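Local coordinates for protein tRNA (cytosine(38)-C(5))-methyltransferase (Schizosaccharomyces pombe, PDB 6FDF) that methylates carbon 5 of cytosine 38 in the anticodon loop of tRNA(Asp), using S-adenosyl-L-methionine as the methyl donor, and lacks DNA-methylation activity, at residues A[16-20]-A[38-42]; A[79-85]-A[102-108]. Residue numbers count along the deposited sequence, not the author numbering.

Contact 1: residues A[16-20]-A[38-42]; sequences LYSGI and CAIDI. With SAH (S-adenosyl-L-homocysteine), chain E.
Leu16, the last residue of strand 11-16, pairs in parallel with Ile40 of strand 34-41 (CA-CA 5.0 Å) at the C-terminal ends of the strands of the Rossmann-like sheet of a class I methyltransferase. Here the first strand turns into the glycine-bearing loop that receives the cofactor. Tyr17 leaves the strand with left-handed angles (phi/psi 56/55), Ser18 is near-helical (-74/-27), and Gly19 takes 58/-134; a CB there would lie 2.2 Å from SAH OXT. The turn brings Ser18 N to 3.1 Å from Ile40 O, a hydrogen bond that continues the pairing past the strand end. On one face of the sheet Leu16 and Ile40, both m,t rotamers, meet CD2 to CD1 at 3.8 Å. Ser18 (p) points toward the other strand, its OG 3.6 Å from Ala39 CB. Tyr17 (m) points away from it, and its ring edge lies near SAH O4'. Ile20 N donates to SAH OXT at 3.0 Å, binding one carboxylate oxygen. Asp41 (chi1 t), near the C-terminal end of the second strand, holds the ribose hydroxyls, as is common in this fold: OD1 accepts from SAH O2' at 2.6 Å, while OD2 accepts from both SAH O3' at 2.6 Å and Gly19 N at 2.8 Å.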
loop_
_atom_site.group_PDB
_atom_site.type_symbol
_atom_site.label_atom_id
_atom_site.label_comp_id
_atom_site.label_asym_id
_atom_site.label_seq_id
_atom_site.Cartn_x
_atom_site.Cartn_y
_atom_site.Cartn_z
ATOM N N LEU A 16 -12.354 3.242 -0.996
ATOM C CA LEU A 16 -12.705 1.868 -1.344
ATOM C C LEU A 16 -11.506 0.946 -1.165
ATOM O O LEU A 16 -10.371 1.326 -1.477
ATOM C CB LEU A 16 -13.192 1.801 -2.791
ATOM C CG LEU A 16 -14.424 2.650 -3.114
ATOM C CD1 LEU A 16 -14.639 2.749 -4.612
ATOM C CD2 LEU A 16 -15.644 2.062 -2.425
ATOM N N TYR A 17 -11.768 -0.284 -0.708
ATOM C CA TYR A 17 -10.708 -1.236 -0.355
ATOM C C TYR A 17 -9.783 -0.608 0.693
ATOM O O TYR A 17 -8.566 -0.514 0.515
ATOM C CB TYR A 17 -9.893 -1.682 -1.584
ATOM C CG TYR A 17 -10.652 -2.121 -2.829
ATOM C CD1 TYR A 17 -11.022 -1.201 -3.808
ATOM C CD2 TYR A 17 -10.941 -3.466 -3.055
ATOM C CE1 TYR A 17 -11.682 -1.602 -4.961
ATOM C CE2 TYR A 17 -11.612 -3.875 -4.205
ATOM C CZ TYR A 17 -11.970 -2.937 -5.156
ATOM O OH TYR A 17 -12.600 -3.328 -6.310
ATOM N N SER A 18 -10.396 -0.168 1.796
ATOM C CA SER A 18 -9.733 0.765 2.703
ATOM C C SER A 18 -8.635 0.120 3.544
ATOM O O SER A 18 -7.707 0.819 3.967
ATOM C CB SER A 18 -10.760 1.408 3.629
ATOM O OG SER A 18 -11.719 0.460 4.065
ATOM N N GLY A 19 -8.719 -1.180 3.810
ATOM C CA GLY A 19 -7.675 -1.817 4.607
ATOM C C GLY A 19 -7.551 -1.151 5.967
ATOM O O GLY A 19 -8.550 -0.870 6.637
ATOM N N ILE A 20 -6.316 -0.859 6.382
ATOM C CA ILE A 20 -6.124 -0.193 7.667
ATOM C C ILE A 20 -6.044 1.319 7.476
ATOM O O ILE A 20 -5.675 2.051 8.400
ATOM C CB ILE A 20 -4.878 -0.720 8.401
ATOM C CG1 ILE A 20 -3.614 -0.456 7.578
ATOM C CG2 ILE A 20 -5.028 -2.201 8.724
ATOM C CD1 ILE A 20 -2.333 -0.870 8.281
ATOM N N CYS A 38 -17.076 7.407 3.854
ATOM C CA CYS A 38 -17.173 5.983 4.119
ATOM C C CYS A 38 -15.869 5.337 3.685
ATOM O O CYS A 38 -15.265 5.750 2.691
ATOM C CB CYS A 38 -18.348 5.335 3.375
ATOM S SG CYS A 38 -18.784 3.670 3.969
ATOM N N ALA A 39 -15.449 4.331 4.439
ATOM C CA ALA A 39 -14.348 3.452 4.070
ATOM C C ALA A 39 -14.931 2.054 3.953
ATOM O O ALA A 39 -15.642 1.607 4.856
ATOM C CB ALA A 39 -13.231 3.505 5.111
ATOM N N ILE A 40 -14.686 1.383 2.833
ATOM C CA ILE A 40 -15.338 0.104 2.559
ATOM C C ILE A 40 -14.286 -0.986 2.446
ATOM O O ILE A 40 -13.360 -0.883 1.631
ATOM C CB ILE A 40 -16.189 0.167 1.283
ATOM C CG1 ILE A 40 -17.284 1.224 1.438
ATOM C CG2 ILE A 40 -16.812 -1.189 1.008
ATOM C CD1 ILE A 40 -18.243 1.284 0.273
ATOM N N ASP A 41 -14.444 -2.038 3.247
ATOM C CA ASP A 41 -13.582 -3.208 3.164
ATOM C C ASP A 41 -14.371 -4.405 3.667
ATOM O O ASP A 41 -15.187 -4.290 4.586
ATOM C CB ASP A 41 -12.287 -3.017 3.970
ATOM C CG ASP A 41 -11.170 -3.950 3.521
ATOM O OD1 ASP A 41 -11.339 -5.183 3.632
ATOM O OD2 ASP A 41 -10.125 -3.443 3.050
ATOM N N ILE A 42 -14.111 -5.562 3.058
ATOM C CA ILE A 42 -14.799 -6.795 3.429
ATOM C C ILE A 42 -14.130 -7.499 4.601
ATOM O O ILE A 42 -14.740 -8.392 5.210
ATOM C CB ILE A 42 -14.880 -7.709 2.189
ATOM C CG1 ILE A 42 -15.965 -8.771 2.352
ATOM C CG2 ILE A 42 -13.517 -8.341 1.897
ATOM C CD1 ILE A 42 -16.147 -9.629 1.120
HETATM N N SAH E . -5.214 0.100 0.563
HETATM C CA SAH E . -5.484 -0.512 1.845
HETATM C CB SAH E . -5.485 -2.040 1.754
HETATM C CG SAH E . -5.850 -2.519 0.350
HETATM S SD SAH E . -5.524 -4.239 0.109
HETATM C C SAH E . -4.489 -0.038 2.857
HETATM O O SAH E . -3.663 0.834 2.509
HETATM O OXT SAH E . -4.547 -0.531 4.004
HETATM C "C5'" SAH E . -7.061 -4.605 -0.662
HETATM C "C4'" SAH E . -8.174 -4.563 0.385
HETATM O "O4'" SAH E . -9.404 -4.687 -0.304
HETATM C "C3'" SAH E . -8.092 -5.692 1.411
HETATM O "O3'" SAH E . -8.170 -5.156 2.731
HETATM C "C2'" SAH E . -9.349 -6.528 1.157
HETATM O "O2'" SAH E . -9.955 -6.974 2.375
HETATM C "C1'" SAH E . -10.259 -5.546 0.430
HETATM N N9 SAH E . -11.164 -6.166 -0.560
HETATM C C8 SAH E . -10.851 -7.078 -1.502
HETATM N N7 SAH E . -11.946 -7.409 -2.229
HETATM C C5 SAH E . -12.992 -6.702 -1.757
HETATM C C6 SAH E . -14.428 -6.574 -2.073
HETATM N N6 SAH E . -14.985 -7.294 -3.072
HETATM N N1 SAH E . -15.154 -5.713 -1.320
HETATM C C2 SAH E . -14.608 -4.992 -0.324
HETATM N N3 SAH E . -13.308 -5.059 0.016
HETATM C C4 SAH E . -12.467 -5.891 -0.651
#

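Contact 2: residues A[79-85]-A[102-108]; sequences WTMSPSC and SQAFLNI. With SAH (S-adenosyl-L-homocysteine), chain E.
This is a strand-to-helix packing within a beta-alpha-beta unit of the Rossmann-like methyltransferase fold: strand 79-81 runs nearly antiparallel to helix 103-108 (160° between directions, axes 12.2 Å apart), and the loop after the strand carries Cys85, the predicted catalytic cysteine, in the Pro-Ser-Cys sequence. That loop closes on the helix start, with CA-CA 6.1 Å for Pro83-Phe105 and 4.9 Å for Cys85-Ser102. Apolar packing fills the gap. Ile108 (m,t) sets CG2 4.2 Å from both Trp79 CZ3 and Met81 CE, and Pro83 CB lies 3.7 Å from Phe105 CD1. Two sulfur-aromatic contacts centre on Phe105 (chi1 t): Met81 (p,t,p) brings SD to the ring edge, 4.0 Å from Phe105 CE1, and Cys85 (m) places SG obliquely, 4.3 Å from the Phe105 ring centroid. No direct hydrogen bond joins the segments; near the helix N-terminus Ser102 CA makes a CA-H...O contact with Ser84 O at 3.3 Å. Toward the cofactor, Ala104 CB approaches SAH N6 (3.5 Å) and Ser82 CB approaches SAH N (3.6 Å). A water bridges the last gap, donating to Cys85 O at 2.7 Å and hydrogen-bonding Ser102 OG at 3.0 Å.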
loop_
_atom_site.group_PDB
_atom_site.type_symbol
_atom_site.label_atom_id
_atom_site.label_comp_id
_atom_site.label_asym_id
_atom_site.label_seq_id
_atom_site.Cartn_x
_atom_site.Cartn_y
_atom_site.Cartn_z
ATOM N N TRP A 79 -12.700 9.611 -5.179
ATOM C CA TRP A 79 -12.720 8.187 -4.863
ATOM C C TRP A 79 -11.289 7.674 -4.884
ATOM O O TRP A 79 -10.563 7.924 -5.851
ATOM C CB TRP A 79 -13.525 7.371 -5.878
ATOM C CG TRP A 79 -14.982 7.674 -6.008
ATOM C CD1 TRP A 79 -15.703 8.623 -5.339
ATOM C CD2 TRP A 79 -15.893 7.021 -6.887
ATOM N NE1 TRP A 79 -17.020 8.590 -5.750
ATOM C CE2 TRP A 79 -17.158 7.612 -6.701
ATOM C CE3 TRP A 79 -15.765 5.980 -7.809
ATOM C CZ2 TRP A 79 -18.281 7.204 -7.412
ATOM C CZ3 TRP A 79 -16.882 5.573 -8.513
ATOM C CH2 TRP A 79 -18.122 6.187 -8.316
ATOM N N THR A 80 -10.881 6.976 -3.827
ATOM C CA THR A 80 -9.602 6.273 -3.823
ATOM C C THR A 80 -9.871 4.773 -3.843
ATOM O O THR A 80 -10.883 4.301 -3.313
ATOM C CB THR A 80 -8.745 6.645 -2.603
ATOM O OG1 THR A 80 -9.348 6.137 -1.399
ATOM C CG2 THR A 80 -8.564 8.159 -2.503
ATOM N N MET A 81 -8.960 4.012 -4.446
ATOM C CA MET A 81 -9.163 2.570 -4.472
ATOM C C MET A 81 -7.835 1.860 -4.667
ATOM O O MET A 81 -6.972 2.332 -5.412
ATOM C CB MET A 81 -10.154 2.161 -5.575
ATOM C CG MET A 81 -9.797 2.664 -6.961
ATOM S SD MET A 81 -11.121 2.385 -8.159
ATOM C CE MET A 81 -12.156 3.810 -7.870
ATOM N N SER A 82 -7.693 0.722 -3.986
ATOM C CA SER A 82 -6.568 -0.194 -4.174
ATOM C C SER A 82 -7.192 -1.551 -4.475
ATOM O O SER A 82 -7.270 -2.429 -3.603
ATOM C CB SER A 82 -5.652 -0.226 -2.948
ATOM O OG SER A 82 -4.449 -0.930 -3.233
ATOM N N PRO A 83 -7.677 -1.749 -5.699
ATOM C CA PRO A 83 -8.525 -2.912 -5.973
ATOM C C PRO A 83 -7.735 -4.209 -6.022
ATOM O O PRO A 83 -6.506 -4.229 -6.117
ATOM C CB PRO A 83 -9.145 -2.589 -7.338
ATOM C CG PRO A 83 -8.177 -1.630 -7.973
ATOM C CD PRO A 83 -7.645 -0.805 -6.832
ATOM N N SER A 84 -8.473 -5.307 -5.939
ATOM C CA SER A 84 -7.920 -6.655 -6.011
ATOM C C SER A 84 -8.158 -7.132 -7.437
ATOM O O SER A 84 -9.281 -7.485 -7.805
ATOM C CB SER A 84 -8.575 -7.574 -4.984
ATOM O OG SER A 84 -8.197 -8.925 -5.191
ATOM N N CYS A 85 -7.101 -7.132 -8.248
ATOM C CA CYS A 85 -7.245 -7.455 -9.655
ATOM C C CYS A 85 -6.514 -8.721 -10.086
ATOM O O CYS A 85 -6.689 -9.147 -11.233
ATOM C CB CYS A 85 -6.794 -6.260 -10.509
ATOM S SG CYS A 85 -7.986 -4.887 -10.377
ATOM N N SER A 102 -12.313 -9.880 -8.479
ATOM C CA SER A 102 -11.911 -8.778 -9.336
ATOM C C SER A 102 -13.117 -8.309 -10.119
ATOM O O SER A 102 -13.023 -7.387 -10.937
ATOM C CB SER A 102 -10.778 -9.203 -10.275
ATOM O OG SER A 102 -10.359 -8.123 -11.092
ATOM N N GLN A 103 -14.245 -8.966 -9.852
ATOM C CA GLN A 103 -15.558 -8.553 -10.307
ATOM C C GLN A 103 -15.913 -7.236 -9.648
ATOM O O GLN A 103 -16.620 -6.410 -10.235
ATOM C CB GLN A 103 -16.586 -9.638 -9.978
ATOM C CG GLN A 103 -18.034 -9.263 -10.238
ATOM C CD GLN A 103 -18.905 -10.477 -10.531
ATOM O OE1 GLN A 103 -19.640 -10.951 -9.664
ATOM N NE2 GLN A 103 -18.817 -10.988 -11.754
ATOM N N ALA A 104 -15.462 -7.057 -8.402
ATOM C CA ALA A 104 -15.681 -5.803 -7.693
ATOM C C ALA A 104 -15.089 -4.618 -8.447
ATOM O O ALA A 104 -15.730 -3.567 -8.547
ATOM C CB ALA A 104 -15.075 -5.885 -6.292
ATOM N N PHE A 105 -13.870 -4.749 -8.987
ATOM C CA PHE A 105 -13.323 -3.612 -9.726
ATOM C C PHE A 105 -14.110 -3.374 -11.007
ATOM O O PHE A 105 -14.404 -2.226 -11.357
ATOM C CB PHE A 105 -11.839 -3.827 -10.032
ATOM C CG PHE A 105 -11.202 -2.685 -10.799
ATOM C CD1 PHE A 105 -11.088 -1.425 -10.228
ATOM C CD2 PHE A 105 -10.713 -2.882 -12.083
ATOM C CE1 PHE A 105 -10.513 -0.379 -10.923
ATOM C CE2 PHE A 105 -10.124 -1.841 -12.788
ATOM C CZ PHE A 105 -10.023 -0.587 -12.206
ATOM N N LEU A 106 -14.510 -4.451 -11.689
ATOM C CA LEU A 106 -15.295 -4.287 -12.904
ATOM C C LEU A 106 -16.680 -3.744 -12.578
ATOM O O LEU A 106 -17.266 -3.012 -13.386
ATOM C CB LEU A 106 -15.392 -5.612 -13.656
ATOM C CG LEU A 106 -14.034 -6.207 -14.036
ATOM C CD1 LEU A 106 -14.194 -7.514 -14.804
ATOM C CD2 LEU A 106 -13.212 -5.196 -14.833
ATOM N N ASN A 107 -17.200 -4.066 -11.391
ATOM C CA ASN A 107 -18.468 -3.483 -10.971
ATOM C C ASN A 107 -18.345 -1.974 -10.818
ATOM O O ASN A 107 -19.239 -1.230 -11.240
ATOM C CB ASN A 107 -18.948 -4.122 -9.667
ATOM C CG ASN A 107 -20.290 -3.570 -9.212
ATOM O OD1 ASN A 107 -21.304 -3.735 -9.890
ATOM N ND2 ASN A 107 -20.301 -2.913 -8.054
ATOM N N ILE A 108 -17.241 -1.498 -10.230
ATOM C CA ILE A 108 -17.033 -0.054 -10.132
ATOM C C ILE A 108 -17.066 0.565 -11.523
ATOM O O ILE A 108 -17.723 1.586 -11.752
ATOM C CB ILE A 108 -15.713 0.264 -9.407
ATOM C CG1 ILE A 108 -15.768 -0.202 -7.949
ATOM C CG2 ILE A 108 -15.428 1.763 -9.450
ATOM C CD1 ILE A 108 -14.413 -0.181 -7.261
HETATM N N SAH E . -5.214 0.100 0.563
HETATM C CA SAH E . -5.484 -0.512 1.845
HETATM C CB SAH E . -5.485 -2.040 1.754
HETATM C CG SAH E . -5.850 -2.519 0.350
HETATM S SD SAH E . -5.524 -4.239 0.109
HETATM C C SAH E . -4.489 -0.038 2.857
HETATM O O SAH E . -3.663 0.834 2.509
HETATM O OXT SAH E . -4.547 -0.531 4.004
HETATM C "C5'" SAH E . -7.061 -4.605 -0.662
HETATM C "C4'" SAH E . -8.174 -4.563 0.385
HETATM O "O4'" SAH E . -9.404 -4.687 -0.304
HETATM C "C3'" SAH E . -8.092 -5.692 1.411
HETATM O "O3'" SAH E . -8.170 -5.156 2.731
HETATM C "C2'" SAH E . -9.349 -6.528 1.157
HETATM O "O2'" SAH E . -9.955 -6.974 2.375
HETATM C "C1'" SAH E . -10.259 -5.546 0.430
HETATM N N9 SAH E . -11.164 -6.166 -0.560
HETATM C C8 SAH E . -10.851 -7.078 -1.502
HETATM N N7 SAH E . -11.946 -7.409 -2.229
HETATM C C5 SAH E . -12.992 -6.702 -1.757
HETATM C C6 SAH E . -14.428 -6.574 -2.073
HETATM N N6 SAH E . -14.985 -7.294 -3.072
HETATM N N1 SAH E . -15.154 -5.713 -1.320
HETATM C C2 SAH E . -14.608 -4.992 -0.324
HETATM N N3 SAH E . -13.308 -5.059 0.016
HETATM C C4 SAH E . -12.467 -5.891 -0.651
HETATM O O HOH W 1 -8.275 -8.308 -13.192
#

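Both contacts lie in the interior, share the seven-stranded sheet and touch SAH, their centres about 11 Å apart; all touching residues of contact 1 are buried, whereas Ser84 and Ser102 of contact 2 are partly exposed. Contact 1 joins neighbouring strands and their loops through backbone and carboxylate hydrogen bonds, and binds the ribose hydroxyls and the amino-acid end of the cofactor. Contact 2 sets a helix on the sheet by apolar and sulfur-aromatic packing and carries the predicted nucleophile. They meet where Leu16 N lies 2.9 Å from Thr80 O, a probable hydrogen bond between adjacent strands. Tyr17 also packs across the boundary, with OH 3.3 Å from Phe105 N and CB 3.4 Å from Ser82 O.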